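Local coordinates for NOL1/NOP2/sun family protein (Enterococcus faecium, PDB 3M4X), which probably methylates ribosomal RNA, as an RsmF-like enzyme that joins a Rossmann-type methyltransferase domain to a PUA-like RNA-binding domain, at residues M190-P195 / Q291-F296. Residues are numbered along the deposited sequence; the frame is centred on the assembly and turned at random.
Sequences MFRKDP and QGEGHF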
# COMPACT_ATOMS: atom_id res chain seq x y z
N MSE A 190 -11.17 8.66 13.14
CA MSE A 190 -11.31 7.25 13.50
C MSE A 190 -12.33 7.03 14.63
O MSE A 190 -12.52 5.90 15.09
CB MSE A 190 -9.95 6.65 13.90
CG MSE A 190 -8.91 6.58 12.77
SE MSE A 190 -9.48 5.48 11.24
CE MSE A 190 -9.93 6.92 9.99
N PHE A 191 -12.97 8.11 15.07
CA PHE A 191 -13.96 8.02 16.16
C PHE A 191 -15.10 7.01 15.92
O PHE A 191 -15.40 6.18 16.80
CB PHE A 191 -14.54 9.40 16.48
CG PHE A 191 -13.65 10.27 17.31
CD1 PHE A 191 -12.37 9.86 17.65
CD2 PHE A 191 -14.09 11.51 17.74
CE1 PHE A 191 -11.54 10.67 18.42
CE2 PHE A 191 -13.26 12.33 18.50
CZ PHE A 191 -11.99 11.90 18.84
N ARG A 192 -15.74 7.09 14.76
CA ARG A 192 -16.80 6.15 14.40
C ARG A 192 -16.29 4.72 14.32
O ARG A 192 -16.92 3.79 14.81
CB ARG A 192 -17.41 6.52 13.04
CG ARG A 192 -18.34 7.72 13.04
CD ARG A 192 -19.46 7.56 12.00
NE ARG A 192 -18.99 7.62 10.61
CZ ARG A 192 -19.57 8.37 9.67
NH1 ARG A 192 -20.63 9.13 9.98
NH2 ARG A 192 -19.10 8.38 8.43
N LYS A 193 -15.13 4.56 13.70
CA LYS A 193 -14.58 3.23 13.39
C LYS A 193 -13.93 2.57 14.60
O LYS A 193 -14.19 1.40 14.89
CB LYS A 193 -13.57 3.33 12.24
CG LYS A 193 -13.42 2.06 11.42
CD LYS A 193 -12.36 2.21 10.32
CE LYS A 193 -12.36 1.02 9.36
NZ LYS A 193 -11.18 1.01 8.46
N ASP A 194 -13.09 3.31 15.32
CA ASP A 194 -12.40 2.73 16.47
C ASP A 194 -12.70 3.46 17.78
O ASP A 194 -12.15 4.52 18.04
CB ASP A 194 -10.89 2.70 16.23
CG ASP A 194 -10.14 2.06 17.37
OD1 ASP A 194 -10.80 1.55 18.30
OD2 ASP A 194 -8.89 2.09 17.34
N PRO A 195 -13.58 2.88 18.61
CA PRO A 195 -13.99 3.45 19.90
C PRO A 195 -12.83 3.67 20.87
O PRO A 195 -12.96 4.43 21.82
CB PRO A 195 -14.96 2.41 20.45
CG PRO A 195 -15.51 1.73 19.23
CD PRO A 195 -14.35 1.67 18.28
N GLN A 291 -18.50 11.69 1.45
CA GLN A 291 -18.49 10.25 1.67
C GLN A 291 -17.26 9.87 2.49
O GLN A 291 -16.20 10.46 2.34
CB GLN A 291 -18.51 9.51 0.34
CG GLN A 291 -19.86 9.57 -0.32
CD GLN A 291 -20.96 9.27 0.68
OE1 GLN A 291 -20.84 8.34 1.49
NE2 GLN A 291 -22.03 10.06 0.65
N GLY A 292 -17.41 8.89 3.38
CA GLY A 292 -16.29 8.40 4.15
C GLY A 292 -16.12 8.99 5.53
O GLY A 292 -16.88 9.86 5.96
N GLU A 293 -15.06 8.54 6.21
CA GLU A 293 -14.89 8.77 7.62
C GLU A 293 -14.32 10.14 8.01
O GLU A 293 -14.71 10.73 9.02
CB GLU A 293 -14.04 7.65 8.21
CG GLU A 293 -14.78 6.32 8.20
CD GLU A 293 -16.13 6.42 8.90
OE1 GLU A 293 -17.18 6.19 8.26
OE2 GLU A 293 -16.14 6.76 10.10
N GLY A 294 -13.41 10.66 7.20
CA GLY A 294 -12.75 11.90 7.53
C GLY A 294 -11.27 11.84 7.23
O GLY A 294 -10.54 10.98 7.72
N HIS A 295 -10.83 12.77 6.40
CA HIS A 295 -9.44 12.83 5.98
C HIS A 295 -9.06 14.25 5.59
O HIS A 295 -9.91 15.07 5.21
CB HIS A 295 -9.20 11.87 4.80
CG HIS A 295 -8.37 10.67 5.16
ND1 HIS A 295 -8.92 9.50 5.65
CD2 HIS A 295 -7.03 10.47 5.12
CE1 HIS A 295 -7.96 8.63 5.89
NE2 HIS A 295 -6.80 9.19 5.58
N PHE A 296 -7.77 14.53 5.70
CA PHE A 296 -7.19 15.74 5.16
C PHE A 296 -6.06 15.31 4.21
O PHE A 296 -5.28 14.44 4.56
CB PHE A 296 -6.62 16.60 6.30
CG PHE A 296 -5.91 17.82 5.84
CD1 PHE A 296 -6.62 18.96 5.47
CD2 PHE A 296 -4.52 17.86 5.82
CE1 PHE A 296 -5.96 20.11 5.07
CE2 PHE A 296 -3.85 19.01 5.41
CZ PHE A 296 -4.57 20.13 5.04
O HOH W 1 -14.25 6.41 11.75
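The carboxylate of E293 sits at the edge of the R192 guanidinium, with its carbon CD in the guanidinium plane, while the carboxylate itself is turned so that the two planes lie 51° apart. Two nitrogens on one side of the guanidinium, NE and NH2, each bind a different carboxylate oxygen. NE of R192 donates to the syn side of E293 OE2 over 3.0 Å, slightly tilted from both planes. NH2 of R192 reaches E293 OE1 at 2.9 Å, close to the guanidinium plane but from above the carboxylate plane, so the two-bond salt bridge is not coplanar. A longer, weak bond also runs from R192 NE to E293 OE1. The arginine chain, bent at chi3 (-69°), runs past the carboxylate before the guanidinium meets it, and R192 CB lies 3.2 Å from E293 OE2. A water extends the link to the backbone: it accepts from K193 N (2.8 Å) and donates to E293 OE2, where the modelled 2.5 Å is so short that the exact length is doubtful. In the Rossmann-type methyltransferase domain, this joins the loop between strand 176-182 and helix 195-200 to the turn entering strand 295-302, which runs antiparallel to strand 228-234 in the central sheet. The loop makes a single turn, closed by D194 N bonding to M190 O, and D194 then N-caps helix 195-200 through OD1 to N196 N. A bend at chi2 (-55°) swings the buried E293 carboxylate round to R192, whose positive charge probably keeps it ionised. Both partners of the ion pair also bind the N-terminal region: R192 NH1 donates to A30 O, and E293 OE1 accepts a hydrogen bond from the backbone N of K37. The F191 ring leads away from this contact and packs edge-to-face with F12 and W201.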